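Local coordinates for protein agmatine ureohydrolase (Thermoplasma volcanium GSS1, PDB 3PZL) that probably hydrolyses agmatine to putrescine and urea, as other agmatinases of the arginase family do with two manganese ions per subunit, at residues B[232-237]-B[246-251]; B[210-214]-B[256-260]; B[36-42]-B[115-121]; B[46-50]-B[158-162]. One frame throughout, in Å; residues are numbered along the deposited sequence.

Interaction 1 of 4, residues B[232-237]-B[246-251]; sequences GIDPAY and PFGLAD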
loop_
_atom_site.group_PDB
_atom_site.type_symbol
_atom_site.label_atom_id
_atom_site.label_comp_id
_atom_site.label_asym_id
_atom_site.label_seq_id
_atom_site.Cartn_x
_atom_site.Cartn_y
_atom_site.Cartn_z
ATOM N N GLY B 232 -4.219 23.212 -2.723
ATOM C CA GLY B 232 -3.473 24.458 -2.538
ATOM C C GLY B 232 -2.266 24.322 -1.615
ATOM O O GLY B 232 -1.335 25.112 -1.669
ATOM N N ILE B 233 -2.288 23.292 -0.780
ATOM C CA ILE B 233 -1.236 23.013 0.158
ATOM C C ILE B 233 -0.183 22.181 -0.539
ATOM O O ILE B 233 -0.513 21.455 -1.451
ATOM C CB ILE B 233 -1.823 22.275 1.364
ATOM C CG1 ILE B 233 -2.953 23.143 1.956
ATOM C CG2 ILE B 233 -0.729 21.926 2.434
ATOM C CD1 ILE B 233 -3.539 22.648 3.254
ATOM N N ASP B 234 1.089 22.306 -0.142
ATOM C CA ASP B 234 2.166 21.537 -0.790
ATOM C C ASP B 234 2.020 20.053 -0.478
ATOM O O ASP B 234 1.847 19.682 0.670
ATOM C CB ASP B 234 3.566 22.055 -0.373
ATOM C CG ASP B 234 4.698 21.398 -1.169
ATOM O OD1 ASP B 234 5.067 21.900 -2.269
ATOM O OD2 ASP B 234 5.202 20.351 -0.695
ATOM N N PRO B 235 2.117 19.204 -1.501
ATOM C CA PRO B 235 1.988 17.750 -1.378
ATOM C C PRO B 235 2.744 17.090 -0.216
ATOM O O PRO B 235 2.378 15.953 0.190
ATOM C CB PRO B 235 2.518 17.253 -2.705
ATOM C CG PRO B 235 2.153 18.348 -3.650
ATOM C CD PRO B 235 2.328 19.616 -2.900
ATOM N N ALA B 236 3.745 17.776 0.336
ATOM C CA ALA B 236 4.429 17.248 1.525
ATOM C C ALA B 236 3.513 17.187 2.744
ATOM O O ALA B 236 3.720 16.359 3.638
ATOM C CB ALA B 236 5.684 18.046 1.871
ATOM N N TYR B 237 2.529 18.082 2.800
ATOM C CA TYR B 237 1.655 18.200 3.970
ATOM C C TYR B 237 0.304 17.596 3.700
ATOM O O TYR B 237 -0.331 17.114 4.609
ATOM C CB TYR B 237 1.473 19.640 4.396
ATOM C CG TYR B 237 2.742 20.388 4.685
ATOM C CD1 TYR B 237 3.424 20.212 5.882
ATOM C CD2 TYR B 237 3.256 21.294 3.766
ATOM C CE1 TYR B 237 4.579 20.921 6.154
ATOM C CE2 TYR B 237 4.412 22.021 4.032
ATOM C CZ TYR B 237 5.067 21.831 5.222
ATOM O OH TYR B 237 6.205 22.575 5.487
ATOM N N PRO B 246 3.311 20.446 -6.953
ATOM C CA PRO B 246 4.459 20.776 -6.090
ATOM C C PRO B 246 4.608 22.279 -5.948
ATOM O O PRO B 246 3.960 23.050 -6.718
ATOM C CB PRO B 246 5.660 20.182 -6.837
ATOM C CG PRO B 246 5.061 19.158 -7.768
ATOM C CD PRO B 246 3.707 19.685 -8.154
ATOM N N PHE B 247 5.449 22.682 -4.978
ATOM C CA PHE B 247 5.729 24.117 -4.679
ATOM C C PHE B 247 4.481 24.837 -4.141
ATOM O O PHE B 247 4.143 25.934 -4.611
ATOM C CB PHE B 247 6.239 24.894 -5.912
ATOM C CG PHE B 247 7.140 24.096 -6.849
ATOM C CD1 PHE B 247 8.288 23.465 -6.381
ATOM C CD2 PHE B 247 6.852 24.041 -8.220
ATOM C CE1 PHE B 247 9.100 22.764 -7.248
ATOM C CE2 PHE B 247 7.663 23.348 -9.104
ATOM C CZ PHE B 247 8.799 22.701 -8.620
ATOM N N GLY B 248 3.796 24.223 -3.175
ATOM C CA GLY B 248 2.533 24.752 -2.673
ATOM C C GLY B 248 2.728 25.504 -1.372
ATOM O O GLY B 248 3.856 25.792 -0.978
ATOM N N LEU B 249 1.618 25.822 -0.712
ATOM C CA LEU B 249 1.640 26.562 0.540
ATOM C C LEU B 249 1.967 25.631 1.679
ATOM O O LEU B 249 1.785 24.409 1.575
ATOM C CB LEU B 249 0.262 27.183 0.824
ATOM C CG LEU B 249 -0.450 27.901 -0.318
ATOM C CD1 LEU B 249 -1.934 28.102 -0.014
ATOM C CD2 LEU B 249 0.278 29.212 -0.626
ATOM N N ALA B 250 2.434 26.214 2.781
ATOM C CA ALA B 250 2.735 25.433 3.972
ATOM C C ALA B 250 1.426 25.124 4.686
ATOM O O ALA B 250 0.482 25.883 4.602
ATOM C CB ALA B 250 3.705 26.195 4.870
ATOM N N ASP B 251 1.363 24.014 5.391
ATOM C CA ASP B 251 0.163 23.700 6.170
ATOM C C ASP B 251 -0.123 24.832 7.156
ATOM O O ASP B 251 -1.261 25.269 7.287
ATOM C CB ASP B 251 0.310 22.339 6.867
ATOM C CG ASP B 251 1.505 22.293 7.815
ATOM O OD1 ASP B 251 2.324 23.261 7.805
ATOM O OD2 ASP B 251 1.617 21.280 8.585
#
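Ile-233 and Leu-249 are joined by a single beta bridge, their CA atoms 4.6 Å apart, in which Leu-249 N donates to Gly-232 O (3.2 Å) and Asp-234 N donates to Leu-249 O (2.8 Å). The carboxylate of Asp-234 extends this backbone pairing. Its CG stands anti to the backbone N (chi1 -173°), which carries OD1 over to the other segment. There OD1 receives a nearly straight bond from Gly-248 N (2.8 Å) on its anti lone pair. The second oxygen serves its own segment: Ala-236 N reaches OD2 from above the carboxylate plane at 3.1 Å, an Asx turn that fixes the rotation of the group. Asp-234 thus bonds to both segments of the loop at once, through OD1 across it and OD2 within its own turn. At the other end the side chains of Tyr-237 and Asp-251 cross at about a right angle, yet the ring and carboxylate planes are only 22° apart, so the groups are stacked, with Tyr-237 CD1 3.4 Å from Asp-251 OD2. The same ring lies with CE2 3.8 Å from Ala-250 CA, an oblique approach. Asp-251 OD2 also accepts from Phe-247 N of a neighbouring subunit, so this loop pair takes part in the oligomer interface. Both segments belong to the long connection between strand 223-229 and helix 251-261, and Gly-232 directly follows the manganese ligand Asp-231. Leu-249 and Phe-247 rest on helix 202-220, Ile-233 and Asp-251 meet Leu-285 of helix 281-303, and Ala-250 is the N-cap of helix 251-261.

Interaction 2 of 4, residues B[210-214]-B[256-260]; sequences IDKYI and RLIER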
loop_
_atom_site.group_PDB
_atom_site.type_symbol
_atom_site.label_atom_id
_atom_site.label_comp_id
_atom_site.label_asym_id
_atom_site.label_seq_id
_atom_site.Cartn_x
_atom_site.Cartn_y
_atom_site.Cartn_z
ATOM N N ILE B 210 2.365 35.103 4.058
ATOM C CA ILE B 210 0.925 34.964 3.887
ATOM C C ILE B 210 0.189 36.154 4.486
ATOM O O ILE B 210 -0.811 36.619 3.916
ATOM C CB ILE B 210 0.404 33.598 4.460
ATOM C CG1 ILE B 210 -1.117 33.419 4.271
ATOM C CG2 ILE B 210 0.787 33.434 5.926
ATOM C CD1 ILE B 210 -1.596 33.266 2.820
ATOM N N ASP B 211 0.687 36.652 5.621
ATOM C CA ASP B 211 0.066 37.794 6.316
ATOM C C ASP B 211 -0.298 38.982 5.419
ATOM O O ASP B 211 -1.421 39.482 5.493
ATOM C CB ASP B 211 0.923 38.265 7.481
ATOM C CG ASP B 211 0.640 37.489 8.761
ATOM O OD1 ASP B 211 -0.396 36.799 8.850
ATOM O OD2 ASP B 211 1.448 37.580 9.702
ATOM N N LYS B 212 0.629 39.412 4.564
ATOM C CA LYS B 212 0.344 40.481 3.604
ATOM C C LYS B 212 -1.026 40.280 2.976
ATOM O O LYS B 212 -1.903 41.096 3.158
ATOM C CB LYS B 212 1.431 40.532 2.523
ATOM C CG LYS B 212 1.129 41.397 1.303
ATOM C CD LYS B 212 2.363 41.503 0.430
ATOM C CE LYS B 212 2.334 42.748 -0.484
ATOM N NZ LYS B 212 1.504 42.497 -1.698
ATOM N N TYR B 213 -1.204 39.165 2.274
ATOM C CA TYR B 213 -2.454 38.832 1.577
ATOM C C TYR B 213 -3.652 38.625 2.500
ATOM O O TYR B 213 -4.782 38.906 2.125
ATOM C CB TYR B 213 -2.214 37.634 0.656
ATOM C CG TYR B 213 -1.006 37.893 -0.228
ATOM C CD1 TYR B 213 -1.098 38.734 -1.350
ATOM C CD2 TYR B 213 0.241 37.335 0.085
ATOM C CE1 TYR B 213 -0.011 38.986 -2.125
ATOM C CE2 TYR B 213 1.327 37.579 -0.689
ATOM C CZ TYR B 213 1.193 38.411 -1.782
ATOM O OH TYR B 213 2.280 38.673 -2.559
ATOM N N ILE B 214 -3.384 38.157 3.716
ATOM C CA ILE B 214 -4.404 38.127 4.787
ATOM C C ILE B 214 -4.881 39.546 5.191
ATOM O O ILE B 214 -6.095 39.780 5.318
ATOM C CB ILE B 214 -3.883 37.396 6.017
ATOM C CG1 ILE B 214 -3.549 35.947 5.650
ATOM C CG2 ILE B 214 -4.900 37.441 7.115
ATOM C CD1 ILE B 214 -2.952 35.143 6.779
ATOM N N ARG B 256 -2.910 29.922 9.396
ATOM C CA ARG B 256 -2.852 31.341 9.689
ATOM C C ARG B 256 -3.977 32.055 8.973
ATOM O O ARG B 256 -4.599 32.941 9.520
ATOM C CB ARG B 256 -1.468 31.895 9.309
ATOM C CG ARG B 256 -1.258 33.361 9.595
ATOM C CD ARG B 256 -1.215 33.680 11.075
ATOM N NE ARG B 256 -1.117 35.118 11.284
ATOM C CZ ARG B 256 -1.109 35.714 12.470
ATOM N NH1 ARG B 256 -1.228 34.995 13.571
ATOM N NH2 ARG B 256 -1.027 37.039 12.543
ATOM N N LEU B 257 -4.256 31.655 7.751
ATOM C CA LEU B 257 -5.377 32.227 7.010
ATOM C C LEU B 257 -6.704 32.065 7.749
ATOM O O LEU B 257 -7.534 32.962 7.755
ATOM C CB LEU B 257 -5.490 31.648 5.584
ATOM C CG LEU B 257 -6.557 32.354 4.703
ATOM C CD1 LEU B 257 -6.229 32.428 3.269
ATOM C CD2 LEU B 257 -7.873 31.702 4.843
ATOM N N ILE B 258 -6.881 30.925 8.391
ATOM C CA ILE B 258 -8.113 30.599 9.057
ATOM C C ILE B 258 -8.177 31.268 10.411
ATOM O O ILE B 258 -9.158 31.940 10.730
ATOM C CB ILE B 258 -8.268 29.072 9.176
ATOM C CG1 ILE B 258 -8.312 28.442 7.764
ATOM C CG2 ILE B 258 -9.508 28.719 9.970
ATOM C CD1 ILE B 258 -8.206 26.962 7.722
ATOM N N GLU B 259 -7.139 31.063 11.214
ATOM C CA GLU B 259 -6.937 31.764 12.497
ATOM C C GLU B 259 -7.452 33.227 12.372
ATOM O O GLU B 259 -8.342 33.659 13.099
ATOM C CB GLU B 259 -5.427 31.792 12.744
ATOM C CG GLU B 259 -4.950 31.685 14.130
ATOM C CD GLU B 259 -3.431 31.891 14.247
ATOM O OE1 GLU B 259 -2.834 32.680 13.486
ATOM O OE2 GLU B 259 -2.812 31.251 15.117
ATOM N N ARG B 260 -6.893 33.946 11.398
ATOM C CA ARG B 260 -7.082 35.368 11.223
ATOM C C ARG B 260 -8.440 35.792 10.640
ATOM O O ARG B 260 -8.844 36.924 10.809
ATOM C CB ARG B 260 -5.967 35.878 10.317
ATOM C CG ARG B 260 -4.594 35.966 10.968
ATOM C CD ARG B 260 -4.500 37.095 12.001
ATOM N NE ARG B 260 -5.115 38.357 11.567
ATOM C CZ ARG B 260 -4.667 39.127 10.565
ATOM N NH1 ARG B 260 -3.598 38.781 9.840
ATOM N NH2 ARG B 260 -5.312 40.247 10.259
#
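Asp-211 and Arg-256 carry the charged part of this contact. Arg-256 NE donates to Asp-211 OD1 over 3.0 Å in a bond close to straight (165°), taken on the syn lone pair and lying in the guanidinium plane, although the carboxylate itself is turned well away from that plane. The arginine has CG anti to its amide nitrogen and a bend at chi2 (68°), which swings NE across to the aspartate. Its NH1 is bound within its own helix to Glu-259 OE1 (2.8 Å), one turn on, so the guanidinium is gripped by acids from both helices. Arg-260 joins the network more loosely, its NH1 only a long 3.9 Å from Asp-211 OD1, and finds a firmer mate in Glu-215 through NH2. An alanine in place of Arg-256 would probably cost Asp-211 its close charged partner, leaving the long pairing to Arg-260, and Glu-259 its bond to NH1. The two helices, 202-220 and 251-261, lie side by side against the parallel sheet of the arginase fold, their local axes 10.3 Å apart at an angle of 37°, and Ile-210 and Leu-257 both touch Ile-179 of strand 176-180. The apolar contacts centre on Ile-214, which reaches across with CD1, 3.7 Å from Arg-256 CG and 3.8 Å from Leu-257 CA. The other branch, CG2, sits over a face of the Arg-260 guanidinium and 3.7 Å from Arg-260 CB, while Ile-210 CG2 meets the aliphatic stem of Arg-256 at CG, 4.2 Å away.

Interaction 3 of 4, residues B[36-42]-B[115-121]; sequences KYVVFGI and KIPIMLG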
loop_
_atom_site.group_PDB
_atom_site.type_symbol
_atom_site.label_atom_id
_atom_site.label_comp_id
_atom_site.label_asym_id
_atom_site.label_seq_id
_atom_site.Cartn_x
_atom_site.Cartn_y
_atom_site.Cartn_z
ATOM N N LYS B 36 -24.206 25.730 16.968
ATOM C CA LYS B 36 -23.683 26.963 16.335
ATOM C C LYS B 36 -22.995 26.576 15.055
ATOM O O LYS B 36 -23.099 27.265 14.031
ATOM C CB LYS B 36 -22.654 27.710 17.206
ATOM C CG LYS B 36 -23.116 28.188 18.603
ATOM C CD LYS B 36 -22.068 29.104 19.213
ATOM C CE LYS B 36 -22.148 29.176 20.744
ATOM N NZ LYS B 36 -20.906 29.844 21.298
ATOM N N TYR B 37 -22.272 25.463 15.134
ATOM C CA TYR B 37 -21.510 24.939 13.994
ATOM C C TYR B 37 -22.099 23.604 13.505
ATOM O O TYR B 37 -22.220 22.637 14.249
ATOM C CB TYR B 37 -20.024 24.787 14.351
ATOM C CG TYR B 37 -19.356 26.051 14.832
ATOM C CD1 TYR B 37 -18.852 26.982 13.918
ATOM C CD2 TYR B 37 -19.209 26.314 16.187
ATOM C CE1 TYR B 37 -18.217 28.143 14.350
ATOM C CE2 TYR B 37 -18.577 27.473 16.630
ATOM C CZ TYR B 37 -18.086 28.379 15.704
ATOM O OH TYR B 37 -17.463 29.542 16.105
ATOM N N VAL B 38 -22.475 23.571 12.242
ATOM C CA VAL B 38 -23.135 22.424 11.710
ATOM C C VAL B 38 -22.276 21.826 10.603
ATOM O O VAL B 38 -22.104 22.404 9.519
ATOM C CB VAL B 38 -24.516 22.812 11.202
ATOM C CG1 VAL B 38 -25.251 21.594 10.710
ATOM C CG2 VAL B 38 -25.285 23.466 12.308
ATOM N N VAL B 39 -21.728 20.661 10.916
ATOM C CA VAL B 39 -20.800 19.944 10.056
ATOM C C VAL B 39 -21.589 18.914 9.287
ATOM O O VAL B 39 -22.397 18.182 9.872
ATOM C CB VAL B 39 -19.732 19.221 10.897
ATOM C CG1 VAL B 39 -19.024 18.167 10.081
ATOM C CG2 VAL B 39 -18.764 20.221 11.483
ATOM N N PHE B 40 -21.359 18.863 7.978
ATOM C CA PHE B 40 -22.047 17.918 7.126
ATOM C C PHE B 40 -21.210 17.518 5.921
ATOM O O PHE B 40 -20.432 18.303 5.397
ATOM C CB PHE B 40 -23.431 18.450 6.698
ATOM C CG PHE B 40 -23.385 19.729 5.911
ATOM C CD1 PHE B 40 -23.458 20.955 6.549
ATOM C CD2 PHE B 40 -23.271 19.699 4.525
ATOM C CE1 PHE B 40 -23.403 22.132 5.814
ATOM C CE2 PHE B 40 -23.230 20.862 3.800
ATOM C CZ PHE B 40 -23.297 22.078 4.438
ATOM N N GLY B 41 -21.391 16.274 5.500
ATOM C CA GLY B 41 -20.654 15.741 4.392
ATOM C C GLY B 41 -21.458 15.659 3.126
ATOM O O GLY B 41 -22.664 15.420 3.145
ATOM N N ILE B 42 -20.761 15.843 2.010
ATOM C CA ILE B 42 -21.342 15.695 0.692
ATOM C C ILE B 42 -20.386 14.830 -0.137
ATOM O O ILE B 42 -19.366 15.301 -0.599
ATOM C CB ILE B 42 -21.609 17.103 0.104
ATOM C CG1 ILE B 42 -22.855 17.674 0.789
ATOM C CG2 ILE B 42 -21.765 17.091 -1.426
ATOM C CD1 ILE B 42 -22.977 19.123 0.688
ATOM N N LYS B 115 -26.627 29.958 12.034
ATOM C CA LYS B 115 -25.706 28.885 12.295
ATOM C C LYS B 115 -24.571 29.000 11.309
ATOM O O LYS B 115 -24.669 29.740 10.341
ATOM C CB LYS B 115 -26.431 27.548 12.150
ATOM C CG LYS B 115 -27.218 27.166 13.360
ATOM C CD LYS B 115 -28.439 26.376 13.014
ATOM C CE LYS B 115 -29.056 25.770 14.251
ATOM N NZ LYS B 115 -29.015 26.679 15.430
ATOM N N ILE B 116 -23.487 28.275 11.557
ATOM C CA ILE B 116 -22.318 28.286 10.653
ATOM C C ILE B 116 -22.043 26.932 9.996
ATOM O O ILE B 116 -21.604 25.982 10.664
ATOM C CB ILE B 116 -21.085 28.819 11.351
ATOM C CG1 ILE B 116 -21.274 30.304 11.566
ATOM C CG2 ILE B 116 -19.875 28.656 10.500
ATOM C CD1 ILE B 116 -20.341 30.875 12.530
ATOM N N PRO B 117 -22.314 26.838 8.685
ATOM C CA PRO B 117 -22.154 25.594 7.942
ATOM C C PRO B 117 -20.683 25.228 7.711
ATOM O O PRO B 117 -19.925 26.055 7.227
ATOM C CB PRO B 117 -22.864 25.891 6.607
ATOM C CG PRO B 117 -22.825 27.355 6.473
ATOM C CD PRO B 117 -22.962 27.885 7.870
ATOM N N ILE B 118 -20.299 24.001 8.066
ATOM C CA ILE B 118 -18.971 23.493 7.743
ATOM C C ILE B 118 -19.135 22.316 6.806
ATOM O O ILE B 118 -19.490 21.210 7.233
ATOM C CB ILE B 118 -18.201 23.059 8.990
ATOM C CG1 ILE B 118 -18.081 24.238 9.962
ATOM C CG2 ILE B 118 -16.825 22.513 8.602
ATOM C CD1 ILE B 118 -17.444 23.856 11.237
HETATM N N MSE B 119 -18.875 22.540 5.526
HETATM C CA MSE B 119 -19.139 21.521 4.560
HETATM C C MSE B 119 -17.904 20.693 4.219
HETATM O O MSE B 119 -16.950 21.171 3.645
HETATM C CB MSE B 119 -19.752 22.123 3.332
HETATM C CG MSE B 119 -19.981 21.146 2.253
HETATM SE SE MSE B 119 -20.863 22.044 0.776
HETATM C CE MSE B 119 -19.532 23.435 0.361
ATOM N N LEU B 120 -17.940 19.430 4.616
ATOM C CA LEU B 120 -16.931 18.486 4.222
ATOM C C LEU B 120 -17.373 17.872 2.913
ATOM O O LEU B 120 -18.488 17.310 2.808
ATOM C CB LEU B 120 -16.788 17.373 5.269
ATOM C CG LEU B 120 -16.457 17.824 6.673
ATOM C CD1 LEU B 120 -16.093 16.606 7.525
ATOM C CD2 LEU B 120 -15.308 18.842 6.591
ATOM N N GLY B 121 -16.498 17.936 1.923
ATOM C CA GLY B 121 -16.873 17.428 0.655
ATOM C C GLY B 121 -15.946 16.401 0.085
ATOM O O GLY B 121 -15.065 15.896 0.762
#
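The Phe-40 ring has Met-119 CA and Ile-118 O over one face and Pro-117 CB and Ile-42 CD1 at its edge, in the ring plane. The CA of Met-119, a selenomethionine, stands 4.3 Å from the centroid of the Phe-40 ring and 15° off its normal, a CH-pi contact. Tyr-37 behaves differently: its ring lies alongside Ile-116, which it meets obliquely through CD1, 3.9 Å from Ile-116 CB, while its hydroxyl is hydrogen-bonded to Glu-298. Strands 37-42 and 116-121 are parallel neighbours in the eight-stranded sheet of the arginase fold. Six backbone bonds alternate between them, among them Ile-118 N to Val-38 O (2.8 Å) and Phe-40 N to Ile-118 O (3.1 Å), in a parallel ladder. Side chains divide between two faces. Tyr-37, Val-39, Ile-116, Ile-118 and Leu-120 share one, where Tyr-37, Ile-116 and Ile-118 meet helix 281-303 and Val-39 CG2 packs 3.8 Å from Ile-118 CB. On the other, Ile-42 and Pro-117 touch helix 96-112. Phe-40 also belongs there, its CG set between the backbone N and the carbonyl carbon (chi1 61°), a torsion that lays the ring across the neighbouring strand. It meets Phe-20 of a neighbouring subunit too. A serine in place of Phe-40 would probably open a gap beside Pro-117 and Met-119 and leave that Phe-20 without this aromatic partner. The selenium of Met-119 lies obliquely beside the Phe-40 ring in a Met-aromatic contact, and Ile-42 CD1 closes against it, 3.6 Å from Met-119 SE.

Interaction 4 of 4, residues B[46-50]-B[158-162]; sequences NTSSY and YNHAC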
loop_
_atom_site.group_PDB
_atom_site.type_symbol
_atom_site.label_atom_id
_atom_site.label_comp_id
_atom_site.label_asym_id
_atom_site.label_seq_id
_atom_site.Cartn_x
_atom_site.Cartn_y
_atom_site.Cartn_z
ATOM N N ASN B 46 -18.186 13.017 -9.060
ATOM C CA ASN B 46 -18.399 12.580 -10.424
ATOM C C ASN B 46 -18.071 13.646 -11.458
ATOM O O ASN B 46 -18.791 13.843 -12.447
ATOM C CB ASN B 46 -19.829 12.051 -10.602
ATOM C CG ASN B 46 -19.908 10.975 -11.641
ATOM O OD1 ASN B 46 -19.039 10.096 -11.696
ATOM N ND2 ASN B 46 -20.929 11.046 -12.490
ATOM N N THR B 47 -16.972 14.335 -11.228
ATOM C CA THR B 47 -16.441 15.234 -12.231
ATOM C C THR B 47 -14.903 15.184 -12.173
ATOM O O THR B 47 -14.222 15.844 -12.970
ATOM C CB THR B 47 -17.029 16.688 -12.056
ATOM O OG1 THR B 47 -17.473 17.201 -13.313
ATOM C CG2 THR B 47 -16.041 17.642 -11.471
ATOM N N SER B 48 -14.381 14.388 -11.237
ATOM C CA SER B 48 -12.952 14.372 -10.926
ATOM C C SER B 48 -12.207 13.398 -11.811
ATOM O O SER B 48 -12.544 12.224 -11.869
ATOM C CB SER B 48 -12.710 13.998 -9.452
ATOM O OG SER B 48 -13.097 15.044 -8.579
ATOM N N SER B 49 -11.176 13.877 -12.481
ATOM C CA SER B 49 -10.554 13.053 -13.496
ATOM C C SER B 49 -9.349 12.276 -13.012
ATOM O O SER B 49 -9.286 11.054 -13.200
ATOM C CB SER B 49 -10.147 13.882 -14.696
ATOM O OG SER B 49 -9.474 13.021 -15.597
ATOM N N TYR B 50 -8.385 12.988 -12.413
ATOM C CA TYR B 50 -7.098 12.391 -12.129
ATOM C C TYR B 50 -7.118 11.315 -11.003
ATOM O O TYR B 50 -7.034 10.124 -11.282
ATOM C CB TYR B 50 -6.034 13.454 -11.914
ATOM C CG TYR B 50 -4.669 12.824 -11.819
ATOM C CD1 TYR B 50 -4.170 12.097 -12.874
ATOM C CD2 TYR B 50 -3.887 12.940 -10.674
ATOM C CE1 TYR B 50 -2.949 11.499 -12.813
ATOM C CE2 TYR B 50 -2.653 12.363 -10.615
ATOM C CZ TYR B 50 -2.201 11.613 -11.697
ATOM O OH TYR B 50 -0.963 10.996 -11.707
ATOM N N TYR B 158 -20.542 23.144 -14.572
ATOM C CA TYR B 158 -20.348 22.873 -13.162
ATOM C C TYR B 158 -19.268 21.808 -12.874
ATOM O O TYR B 158 -19.157 21.337 -11.750
ATOM C CB TYR B 158 -21.682 22.533 -12.490
ATOM C CG TYR B 158 -22.723 23.616 -12.653
ATOM C CD1 TYR B 158 -22.523 24.895 -12.118
ATOM C CD2 TYR B 158 -23.917 23.368 -13.345
ATOM C CE1 TYR B 158 -23.488 25.897 -12.279
ATOM C CE2 TYR B 158 -24.882 24.365 -13.512
ATOM C CZ TYR B 158 -24.660 25.624 -12.976
ATOM O OH TYR B 158 -25.611 26.610 -13.126
ATOM N N ASN B 159 -18.468 21.464 -13.883
ATOM C CA ASN B 159 -17.229 20.709 -13.676
ATOM C C ASN B 159 -16.302 21.386 -12.664
ATOM O O ASN B 159 -16.155 22.612 -12.701
ATOM C CB ASN B 159 -16.484 20.555 -14.997
ATOM C CG ASN B 159 -15.165 19.832 -14.843
ATOM O OD1 ASN B 159 -15.082 18.632 -15.113
ATOM N ND2 ASN B 159 -14.129 20.550 -14.409
ATOM N N HIS B 160 -15.651 20.582 -11.807
ATOM C CA HIS B 160 -14.868 21.089 -10.659
ATOM C C HIS B 160 -13.612 21.908 -11.013
ATOM O O HIS B 160 -12.877 22.360 -10.124
ATOM C CB HIS B 160 -14.528 19.956 -9.674
ATOM C CG HIS B 160 -13.342 19.126 -10.080
ATOM N ND1 HIS B 160 -13.186 18.606 -11.354
ATOM C CD2 HIS B 160 -12.264 18.712 -9.374
ATOM C CE1 HIS B 160 -12.059 17.919 -11.413
ATOM N NE2 HIS B 160 -11.483 17.966 -10.225
ATOM N N ALA B 161 -13.372 22.092 -12.306
ATOM C CA ALA B 161 -12.306 22.955 -12.774
ATOM C C ALA B 161 -12.853 24.319 -13.232
ATOM O O ALA B 161 -12.137 25.111 -13.855
ATOM C CB ALA B 161 -11.566 22.269 -13.905
ATOM N N CYS B 162 -14.120 24.584 -12.919
ATOM C CA CYS B 162 -14.799 25.796 -13.351
ATOM C C CYS B 162 -15.403 26.523 -12.165
ATOM O O CYS B 162 -16.079 27.551 -12.347
ATOM C CB CYS B 162 -15.925 25.449 -14.313
ATOM S SG CYS B 162 -15.460 24.498 -15.739
#
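Two loops at the edge of the manganese site meet here, Thr-47 and Ser-48 from the one that follows strand 37-42, Asn-159 and His-160 from the one that follows strand 138-143. Thr-47 meets both Asn-159 and His-160, one with each branch. Its methyl CG2 lies against the base of the histidine, 3.4 Å from His-160 CG, and the two side chains slide past each other in opposite directions. The hydroxyl branch turns to Asn-159 instead, with Thr-47 OG1 3.5 Å from Asn-159 CA. Ser-48 comes over one face of the imidazole: its OG stands 3.7 Å above the His-160 ring plane, displaced to the rim, and is held by a hydrogen bond to Glu-123, which itself packs on the histidine. Loops at the carboxyl ends of parallel strands form the active site in alpha/beta folds of this kind, and the arginase family places its two metals there. The His-160 side chain comes within about 5 Å of a bound manganese and of the side chain of the ligand His-124, nearest atoms considered, a position consistent with a second-shell place beside the metal. Its CG lies between the backbone N and the carbonyl carbon (chi1 81°), which sends the ring out over Ser-48. A type I turn runs from Asn-159 to Cys-162, with His-160 within it, closed by Cys-162 N to Asn-159 O (2.8 Å), and Cys-162 then serves as N-cap of helix 163-171. In the first loop, Ser-49 also packs on Glu-92 of a neighbouring subunit.

In the fold
The four contacts illustrate how a parallel alpha/beta sheet feeds one metal centre from several loops. Interaction 3 joins two strands of the sheet; the loop of 46-50 continues from the first of them, while the second runs on to the manganese ligand His-124. Interactions 1 and 4 approach the metals by different loops: at nearest atoms, Gly-232 lies about 6 Å and the His-160 side chain about 5 Å from a manganese ion, though the two contacts are about 10 Å apart. Interaction 2 pairs the helices on the sheet, farther from the metals: about 18 Å from interaction 4 at nearest atoms but only about 5 Å from interaction 1, whose second segment leads into helix 251-261.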